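Local coordinates for protein ditrans,polycis-undecaprenyl-diphosphate synthase ((2E,6E)-farnesyl-diphosphate specific) (Acinetobacter baumannii, PDB 6ACS) that probably condenses eight isopentenyl diphosphates onto farnesyl diphosphate, with magnesium, to make undecaprenyl diphosphate, the precursor of the lipid carrier for bacterial cell-wall polysaccharides, at residues Q11-M17 against V54-F60; L99-G103 against S174-L178; A204-F208 against V227-R231. All blocks are in the same frame, centred on the assembly; numbering follows the deposited sequence.

From the N terminus, strand 12-17 enters the sheet and strand 56-61 returns beside it; contact 1 pairs the two near the middle of the parallel sheet, closing a 36-residue connection through helix 42-52. Contact 2 closes a longer excursion, bringing loop 174-178 back against the outermost strand 97-102. Contact 3 closes a short 18-residue connection, joining the opposite outermost strand, 205-208, to helix 218-235 at the subunit interface. The three follow in series, none nested or crossing. Contacts 1 and 2 touch: Leu-175 packs on His-12 and Thr-58, Leu-178 on Ala-56 and Ile-102 on Thr-58. Contact 3 touches neither, lying about 13 Å from contact 1 and 22 Å from contact 2, centre to centre.

Contact 1: residues Q11-M17 against V54-F60; sequences QHVAIIM and VRALTVF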
loop_
_atom_site.group_PDB
_atom_site.type_symbol
_atom_site.label_atom_id
_atom_site.label_comp_id
_atom_site.label_asym_id
_atom_site.label_seq_id
_atom_site.Cartn_x
_atom_site.Cartn_y
_atom_site.Cartn_z
ATOM N N GLN B 11 1.301 4.624 -16.634
ATOM C CA GLN B 11 2.700 4.368 -16.974
ATOM C C GLN B 11 3.148 2.989 -16.519
ATOM O O GLN B 11 4.055 2.393 -17.112
ATOM C CB GLN B 11 3.621 5.404 -16.316
ATOM C CG GLN B 11 3.136 6.838 -16.407
ATOM C CD GLN B 11 4.191 7.781 -16.953
ATOM O OE1 GLN B 11 3.869 8.866 -17.447
ATOM N NE2 GLN B 11 5.454 7.375 -16.874
ATOM N N HIS B 12 2.550 2.492 -15.446
ATOM C CA HIS B 12 2.968 1.240 -14.834
ATOM C C HIS B 12 1.718 0.539 -14.314
ATOM O O HIS B 12 0.983 1.069 -13.464
ATOM C CB HIS B 12 3.991 1.520 -13.729
ATOM C CG HIS B 12 4.613 0.297 -13.121
ATOM N ND1 HIS B 12 5.660 0.386 -12.229
ATOM C CD2 HIS B 12 4.337 -1.027 -13.246
ATOM C CE1 HIS B 12 6.008 -0.829 -11.833
ATOM N NE2 HIS B 12 5.217 -1.702 -12.426
ATOM N N VAL B 13 1.460 -0.638 -14.881
ATOM C CA VAL B 13 0.340 -1.491 -14.501
ATOM C C VAL B 13 0.888 -2.679 -13.735
ATOM O O VAL B 13 1.887 -3.285 -14.143
ATOM C CB VAL B 13 -0.438 -1.981 -15.736
ATOM C CG1 VAL B 13 -1.548 -2.946 -15.299
ATOM C CG2 VAL B 13 -1.000 -0.798 -16.486
ATOM N N ALA B 14 0.229 -3.025 -12.634
ATOM C CA ALA B 14 0.572 -4.215 -11.872
ATOM C C ALA B 14 -0.647 -5.113 -11.824
ATOM O O ALA B 14 -1.770 -4.623 -11.754
ATOM C CB ALA B 14 1.020 -3.869 -10.451
ATOM N N ILE B 15 -0.435 -6.431 -11.847
ATOM C CA ILE B 15 -1.547 -7.382 -11.840
ATOM C C ILE B 15 -1.293 -8.490 -10.826
ATOM O O ILE B 15 -0.247 -9.153 -10.865
ATOM C CB ILE B 15 -1.784 -8.008 -13.228
ATOM C CG1 ILE B 15 -1.919 -6.921 -14.291
ATOM C CG2 ILE B 15 -3.047 -8.880 -13.189
ATOM C CD1 ILE B 15 -2.181 -7.480 -15.704
ATOM N N ILE B 16 -2.266 -8.710 -9.946
ATOM C CA ILE B 16 -2.323 -9.894 -9.096
ATOM C C ILE B 16 -3.207 -10.893 -9.818
ATOM O O ILE B 16 -4.423 -10.691 -9.927
ATOM C CB ILE B 16 -2.886 -9.561 -7.715
ATOM C CG1 ILE B 16 -1.975 -8.548 -7.023
ATOM C CG2 ILE B 16 -3.026 -10.825 -6.864
ATOM C CD1 ILE B 16 -2.573 -8.077 -5.699
ATOM N N MET B 17 -2.581 -11.942 -10.339
ATOM C CA MET B 17 -3.238 -12.955 -11.155
ATOM C C MET B 17 -3.758 -14.012 -10.191
ATOM O O MET B 17 -2.991 -14.841 -9.692
ATOM C CB MET B 17 -2.243 -13.535 -12.157
ATOM C CG MET B 17 -1.540 -12.483 -13.018
ATOM S SD MET B 17 -0.271 -13.170 -14.125
ATOM C CE MET B 17 0.982 -13.689 -12.956
ATOM N N VAL B 54 2.367 1.781 -22.435
ATOM C CA VAL B 54 2.646 1.520 -21.024
ATOM C C VAL B 54 4.133 1.232 -20.867
ATOM O O VAL B 54 4.708 0.451 -21.628
ATOM C CB VAL B 54 1.795 0.340 -20.531
ATOM C CG1 VAL B 54 2.148 -0.026 -19.076
ATOM C CG2 VAL B 54 0.317 0.644 -20.658
ATOM N N ARG B 55 4.768 1.869 -19.884
ATOM C CA ARG B 55 6.211 1.715 -19.725
ATOM C C ARG B 55 6.608 0.484 -18.918
ATOM O O ARG B 55 7.733 -0.011 -19.071
ATOM C CB ARG B 55 6.805 2.951 -19.053
ATOM C CG ARG B 55 6.654 4.206 -19.891
ATOM C CD ARG B 55 7.373 5.378 -19.262
ATOM N NE ARG B 55 7.673 6.414 -20.248
ATOM C CZ ARG B 55 8.761 6.428 -21.015
ATOM N NH1 ARG B 55 9.660 5.454 -20.920
ATOM N NH2 ARG B 55 8.950 7.416 -21.882
ATOM N N ALA B 56 5.728 -0.002 -18.040
ATOM C CA ALA B 56 6.070 -1.114 -17.168
ATOM C C ALA B 56 4.819 -1.914 -16.838
ATOM O O ALA B 56 3.759 -1.344 -16.583
ATOM C CB ALA B 56 6.718 -0.632 -15.865
ATOM N N LEU B 57 4.959 -3.231 -16.853
ATOM C CA LEU B 57 3.916 -4.165 -16.438
ATOM C C LEU B 57 4.551 -5.147 -15.472
ATOM O O LEU B 57 5.550 -5.786 -15.816
ATOM C CB LEU B 57 3.330 -4.908 -17.645
ATOM C CG LEU B 57 2.379 -6.055 -17.325
ATOM C CD1 LEU B 57 1.113 -5.520 -16.635
ATOM C CD2 LEU B 57 2.050 -6.800 -18.614
ATOM N N THR B 58 3.992 -5.254 -14.267
ATOM C CA THR B 58 4.548 -6.107 -13.215
ATOM C C THR B 58 3.473 -7.078 -12.738
ATOM O O THR B 58 2.379 -6.643 -12.362
ATOM C CB THR B 58 5.061 -5.247 -12.045
ATOM O OG1 THR B 58 6.041 -4.311 -12.536
ATOM C CG2 THR B 58 5.653 -6.120 -10.930
ATOM N N VAL B 59 3.771 -8.380 -12.741
ATOM C CA VAL B 59 2.741 -9.384 -12.478
ATOM C C VAL B 59 3.165 -10.326 -11.354
ATOM O O VAL B 59 4.352 -10.615 -11.156
ATOM C CB VAL B 59 2.381 -10.173 -13.759
ATOM C CG1 VAL B 59 1.967 -9.210 -14.860
ATOM C CG2 VAL B 59 3.524 -11.047 -14.182
ATOM N N PHE B 60 2.155 -10.825 -10.638
ATOM C CA PHE B 60 2.291 -11.604 -9.405
ATOM C C PHE B 60 1.318 -12.775 -9.480
ATOM O O PHE B 60 0.099 -12.561 -9.483
ATOM C CB PHE B 60 1.920 -10.728 -8.213
ATOM C CG PHE B 60 2.123 -11.362 -6.864
ATOM C CD1 PHE B 60 3.133 -12.273 -6.649
ATOM C CD2 PHE B 60 1.291 -11.018 -5.803
ATOM C CE1 PHE B 60 3.324 -12.829 -5.388
ATOM C CE2 PHE B 60 1.472 -11.570 -4.539
ATOM C CZ PHE B 60 2.491 -12.474 -4.335
#
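The imidazole of His-12 lies over the methyl of Ala-56 and meets the hydroxyl of Thr-58 at its edge. Ala-56 CB sits 3.6 Å from the ring centroid, a CH-pi contact over one face, while His-12 NE2 and Thr-58 OG1 share a hydrogen bond of 2.7 Å. With CG anti to the backbone N (chi1 -174°), the ring extends across the neighbouring strand to reach both; Pro-179 O holds ND1, so a bond at each nitrogen fixes the ring's rotation. Strands 12-17 and 56-60 run parallel in the central sheet of the cis-prenyltransferase fold, linked through helix 42-52 by a beta-alpha-beta crossover. Val-13 N gives a hydrogen bond to Ala-56 O (2.9 Å), and Thr-58 N returns one to Val-13 O (2.9 Å); the ladder continues to Met-17 N and Phe-60 O. On the face away from His-12, Leu-57 CD1 lies 3.9 Å from both Val-13 CG1 and Ile-15 CD1, where Ile-45 and Val-46 of helix 42-52 cover Ile-15 and Leu-57. Met-17 bends at chi3 (-69°), bringing CE within 3.9 Å of Val-59 CG2. Toward the predicted substrate site, Ile-16 CG1 approaches the edge of the Phe-60 ring, which stacks with Phe-196.

Contact 2: residues L99-G103 against S174-L178; sequences LRFIG and SLNDL
In the conformer described, Arg-100 meets Asp-177 in an end-on, two-nitrogen salt bridge. NH1 of Arg-100 reaches the syn lone pair of Asp-177 OD1 at 2.8 Å, nearly straight at 173° and in the guanidinium plane. The second bond, from Arg-100 NH2 to Asp-177 OD2, is longer at 3.2 Å and leaves the carboxylate plane, although the two flat groups lie only 22° apart. The arginine runs straight through chi1 and chi2 and then bends at chi3 (-62°), which turns the guanidinium toward the acid. Apolar contacts flank the pair: Leu-175 CD2 lies 3.5 Å from Arg-100 CD, the two chains running alongside in opposite senses, and Leu-178 CD1 sits over one face of the guanidinium. Leu-175 CD2 also meets Ile-102 CG2 at 3.7 Å, those two side chains nearly perpendicular. One water accepts from Gly-103 N (2.9 Å) and, in the serine conformer described, donates to Ser-174 OG (3.0 Å), also bonded to Asp-142. The type I turn from Leu-175 to Leu-178 rests against strand 97-102 and against Thr-58 and Ala-56 of strand 56-61; Arg-100 and Ile-102 also pack on Thr-132 of strand 129-134, while helix 110-123 packs on Leu-99 and Phe-101.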
loop_
_atom_site.group_PDB
_atom_site.type_symbol
_atom_site.label_atom_id
_atom_site.label_comp_id
_atom_site.label_asym_id
_atom_site.label_seq_id
_atom_site.Cartn_x
_atom_site.Cartn_y
_atom_site.Cartn_z
ATOM N N LEU B 99 12.903 -8.014 -19.826
ATOM C CA LEU B 99 12.405 -8.878 -18.766
ATOM C C LEU B 99 13.165 -8.625 -17.470
ATOM O O LEU B 99 14.396 -8.494 -17.471
ATOM C CB LEU B 99 12.548 -10.344 -19.176
ATOM C CG LEU B 99 11.802 -11.411 -18.384
ATOM C CD1 LEU B 99 10.335 -11.043 -18.228
ATOM C CD2 LEU B 99 11.951 -12.743 -19.092
ATOM N N ARG B 100 12.426 -8.575 -16.360
ATOM C CA ARG B 100 13.008 -8.372 -15.042
ATOM C C ARG B 100 12.314 -9.296 -14.050
ATOM O O ARG B 100 11.165 -9.693 -14.253
ATOM C CB ARG B 100 12.858 -6.901 -14.621
ATOM C CG ARG B 100 13.630 -6.529 -13.379
ATOM C CD ARG B 100 13.430 -5.066 -12.983
ATOM N NE ARG B 100 13.904 -4.122 -13.989
ATOM C CZ ARG B 100 14.151 -2.838 -13.748
ATOM N NH1 ARG B 100 13.979 -2.346 -12.526
ATOM N NH2 ARG B 100 14.571 -2.045 -14.725
ATOM N N PHE B 101 13.024 -9.658 -12.980
ATOM C CA PHE B 101 12.444 -10.478 -11.929
ATOM C C PHE B 101 12.659 -9.783 -10.596
ATOM O O PHE B 101 13.720 -9.194 -10.365
ATOM C CB PHE B 101 13.064 -11.877 -11.922
ATOM C CG PHE B 101 12.925 -12.579 -13.233
ATOM C CD1 PHE B 101 13.903 -12.440 -14.207
ATOM C CD2 PHE B 101 11.782 -13.318 -13.518
ATOM C CE1 PHE B 101 13.769 -13.063 -15.440
ATOM C CE2 PHE B 101 11.635 -13.951 -14.760
ATOM C CZ PHE B 101 12.631 -13.817 -15.714
ATOM N N ILE B 102 11.633 -9.803 -9.744
ATOM C CA ILE B 102 11.790 -9.282 -8.388
ATOM C C ILE B 102 11.403 -10.369 -7.401
ATOM O O ILE B 102 10.622 -11.276 -7.714
ATOM C CB ILE B 102 10.964 -8.010 -8.117
ATOM C CG1 ILE B 102 9.488 -8.294 -8.395
ATOM C CG2 ILE B 102 11.504 -6.834 -8.957
ATOM C CD1 ILE B 102 8.575 -7.081 -8.149
ATOM N N GLY B 103 11.974 -10.281 -6.204
ATOM C CA GLY B 103 11.741 -11.261 -5.167
ATOM C C GLY B 103 13.036 -11.825 -4.631
ATOM O O GLY B 103 14.134 -11.492 -5.076
ATOM N N SER B 174 12.609 -2.466 -4.602
ATOM C CA SER B 174 12.579 -2.966 -5.980
ATOM C C SER B 174 11.854 -1.996 -6.917
ATOM O O SER B 174 10.926 -1.276 -6.520
ATOM C CB SER B 174 11.897 -4.344 -6.047
ATOM O OG SER B 174 12.421 -5.233 -5.088
ATOM N N LEU B 175 12.309 -1.967 -8.180
ATOM C CA LEU B 175 11.690 -1.202 -9.271
ATOM C C LEU B 175 11.771 0.312 -9.071
ATOM O O LEU B 175 10.965 1.062 -9.636
ATOM C CB LEU B 175 10.228 -1.619 -9.499
ATOM C CG LEU B 175 10.072 -3.134 -9.740
ATOM C CD1 LEU B 175 8.646 -3.453 -10.135
ATOM C CD2 LEU B 175 11.067 -3.624 -10.793
ATOM N N ASN B 176 12.746 0.797 -8.303
ATOM C CA ASN B 176 12.802 2.232 -8.055
ATOM C C ASN B 176 13.217 3.027 -9.286
ATOM O O ASN B 176 13.091 4.253 -9.273
ATOM C CB ASN B 176 13.746 2.560 -6.895
ATOM C CG ASN B 176 15.176 2.148 -7.161
ATOM O OD1 ASN B 176 15.901 2.824 -7.911
ATOM N ND2 ASN B 176 15.615 1.064 -6.516
ATOM N N ASP B 177 13.744 2.383 -10.320
ATOM C CA ASP B 177 14.107 3.115 -11.528
ATOM C C ASP B 177 12.970 3.141 -12.539
ATOM O O ASP B 177 13.145 3.681 -13.637
ATOM C CB ASP B 177 15.372 2.519 -12.151
ATOM C CG ASP B 177 15.207 1.057 -12.533
ATOM O OD1 ASP B 177 14.513 0.308 -11.809
ATOM O OD2 ASP B 177 15.837 0.643 -13.518
ATOM N N LEU B 178 11.834 2.550 -12.207
ATOM C CA LEU B 178 10.647 2.576 -13.049
ATOM C C LEU B 178 9.620 3.527 -12.452
ATOM O O LEU B 178 9.703 3.874 -11.267
ATOM C CB LEU B 178 10.043 1.171 -13.179
ATOM C CG LEU B 178 10.936 0.107 -13.824
ATOM C CD1 LEU B 178 10.228 -1.245 -13.816
ATOM C CD2 LEU B 178 11.321 0.498 -15.254
HETATM O O HOH W 1 13.648 -7.879 -5.889
#

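Contact 3: residues A204-F208 against V227-R231; sequences AELYF and VFSGR. With IPA (isopropyl alcohol), chain G.
Arg-231 NH1 donates to the backbone carbonyl O of Leu-206 at 2.9 Å, the shortest direct polar bond between residues 204-208 and 227-231. The nitrogen comes from above the carbonyl plane, 59° out of it, instead of along a lone pair. The same NH1 lies 3.5 Å from Glu-205 OE1, a longer salt bridge in which the carboxylate and guanidinium planes are turned 54° apart. The other terminal nitrogen, Arg-231 NH2, donates to a water O at 2.9 Å, and that water also accepts from Phe-208 N at 3.1 Å. The extended arginine chain from CG to NE carries the guanidinium from the helix across to the strand, where these partners hold its end. Glu-205 bends at chi2 (-73°), so that OE1 turns back to meet Arg-231 CD at 3.4 Å as well as NH1; its OE2 makes a salt bridge with Arg-192 of the second subunit. Phe-191 of that subunit has a cation-pi contact with Arg-231, linking the arginine directly to the dimer interface. Beside the polar network, Phe-228 CD1 packs 4.0 Å from Glu-205 CG, and Val-227 CG2 approaches Tyr-207 CE1. The Tyr-207 and Arg-231 side chains run nearly perpendicular, and the tyrosine OH accepts a hydrogen bond of 3.1 Å from O2 of an isopropanol probably derived from the crystallisation liquor. His-223 also bonds to that alcohol. Glu-205 is a predicted magnesium ligand, and Arg-192 is predicted to bind substrate. Their pairing across the subunits, with Arg-231 on the same glutamate, is consistent with an active site completed at the dimer interface of a homodimeric cis-prenyltransferase, where outermost strand 205-208 meets the partner subunit.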
loop_
_atom_site.group_PDB
_atom_site.type_symbol
_atom_site.label_atom_id
_atom_site.label_comp_id
_atom_site.label_asym_id
_atom_site.label_seq_id
_atom_site.Cartn_x
_atom_site.Cartn_y
_atom_site.Cartn_z
ATOM N N ALA B 204 -1.445 4.003 -6.318
ATOM C CA ALA B 204 -2.081 3.323 -7.446
ATOM C C ALA B 204 -3.601 3.331 -7.329
ATOM O O ALA B 204 -4.161 3.156 -6.237
ATOM C CB ALA B 204 -1.614 1.867 -7.539
ATOM N N GLU B 205 -4.275 3.529 -8.465
ATOM C CA GLU B 205 -5.687 3.169 -8.534
ATOM C C GLU B 205 -5.803 1.660 -8.450
ATOM O O GLU B 205 -5.066 0.939 -9.117
ATOM C CB GLU B 205 -6.314 3.632 -9.850
ATOM C CG GLU B 205 -6.438 5.151 -9.954
ATOM C CD GLU B 205 -7.553 5.670 -9.049
ATOM O OE1 GLU B 205 -8.378 4.847 -8.576
ATOM O OE2 GLU B 205 -7.620 6.894 -8.830
ATOM N N LEU B 206 -6.765 1.185 -7.673
ATOM C CA LEU B 206 -6.934 -0.239 -7.421
ATOM C C LEU B 206 -8.190 -0.699 -8.147
ATOM O O LEU B 206 -9.260 -0.117 -7.963
ATOM C CB LEU B 206 -7.040 -0.512 -5.923
ATOM C CG LEU B 206 -5.859 0.060 -5.125
ATOM C CD1 LEU B 206 -6.053 -0.239 -3.660
ATOM C CD2 LEU B 206 -4.509 -0.520 -5.626
ATOM N N TYR B 207 -8.050 -1.717 -8.990
ATOM C CA TYR B 207 -9.149 -2.216 -9.805
ATOM C C TYR B 207 -9.379 -3.675 -9.447
ATOM O O TYR B 207 -8.488 -4.504 -9.641
ATOM C CB TYR B 207 -8.825 -2.056 -11.286
ATOM C CG TYR B 207 -9.915 -2.570 -12.196
ATOM C CD1 TYR B 207 -10.970 -1.744 -12.565
ATOM C CD2 TYR B 207 -9.879 -3.868 -12.700
ATOM C CE1 TYR B 207 -11.957 -2.195 -13.407
ATOM C CE2 TYR B 207 -10.867 -4.328 -13.548
ATOM C CZ TYR B 207 -11.905 -3.485 -13.888
ATOM O OH TYR B 207 -12.901 -3.923 -14.727
ATOM N N PHE B 208 -10.559 -3.981 -8.914
ATOM C CA PHE B 208 -10.892 -5.335 -8.491
ATOM C C PHE B 208 -11.938 -5.927 -9.428
ATOM O O PHE B 208 -12.886 -5.239 -9.816
ATOM C CB PHE B 208 -11.411 -5.316 -7.056
ATOM C CG PHE B 208 -10.391 -4.819 -6.060
ATOM C CD1 PHE B 208 -9.384 -5.649 -5.628
ATOM C CD2 PHE B 208 -10.414 -3.504 -5.617
ATOM C CE1 PHE B 208 -8.414 -5.194 -4.717
ATOM C CE2 PHE B 208 -9.449 -3.043 -4.712
ATOM C CZ PHE B 208 -8.461 -3.885 -4.268
ATOM N N VAL B 227 -11.677 2.415 -17.255
ATOM C CA VAL B 227 -12.079 2.813 -15.905
ATOM C C VAL B 227 -10.994 3.676 -15.270
ATOM O O VAL B 227 -11.279 4.712 -14.656
ATOM C CB VAL B 227 -12.395 1.571 -15.053
ATOM C CG1 VAL B 227 -12.608 1.957 -13.578
ATOM C CG2 VAL B 227 -13.649 0.871 -15.593
ATOM N N PHE B 228 -9.736 3.250 -15.404
ATOM C CA PHE B 228 -8.610 4.024 -14.895
ATOM C C PHE B 228 -8.612 5.441 -15.449
ATOM O O PHE B 228 -8.403 6.415 -14.713
ATOM C CB PHE B 228 -7.296 3.334 -15.260
ATOM C CG PHE B 228 -6.084 4.178 -14.987
ATOM C CD1 PHE B 228 -5.540 4.229 -13.714
ATOM C CD2 PHE B 228 -5.500 4.940 -16.000
ATOM C CE1 PHE B 228 -4.418 5.011 -13.454
ATOM C CE2 PHE B 228 -4.390 5.735 -15.747
ATOM C CZ PHE B 228 -3.842 5.766 -14.458
ATOM N N SER B 229 -8.829 5.579 -16.756
ATOM C CA SER B 229 -8.826 6.923 -17.329
ATOM C C SER B 229 -9.921 7.789 -16.713
ATOM O O SER B 229 -9.681 8.956 -16.354
ATOM C CB SER B 229 -8.989 6.855 -18.848
ATOM O OG SER B 229 -8.956 8.161 -19.401
ATOM N N GLY B 230 -11.132 7.237 -16.578
ATOM C CA GLY B 230 -12.207 8.014 -15.967
ATOM C C GLY B 230 -11.908 8.404 -14.525
ATOM O O GLY B 230 -12.242 9.508 -14.074
ATOM N N ARG B 231 -11.275 7.503 -13.773
ATOM C CA ARG B 231 -10.951 7.845 -12.391
ATOM C C ARG B 231 -9.889 8.931 -12.321
ATOM O O ARG B 231 -9.921 9.781 -11.426
ATOM C CB ARG B 231 -10.479 6.615 -11.636
ATOM C CG ARG B 231 -11.585 5.604 -11.403
ATOM C CD ARG B 231 -10.955 4.427 -10.726
ATOM N NE ARG B 231 -11.842 3.293 -10.553
ATOM C CZ ARG B 231 -11.410 2.133 -10.080
ATOM N NH1 ARG B 231 -10.118 2.005 -9.757
ATOM N NH2 ARG B 231 -12.245 1.120 -9.945
HETATM C C1 IPA G . -15.636 -0.455 -12.831
HETATM C C2 IPA G . -15.738 -1.882 -12.310
HETATM C C3 IPA G . -14.804 -2.061 -11.118
HETATM O O2 IPA G . -15.390 -2.775 -13.344
HETATM O O HOH W 2 -12.518 -1.614 -8.929
#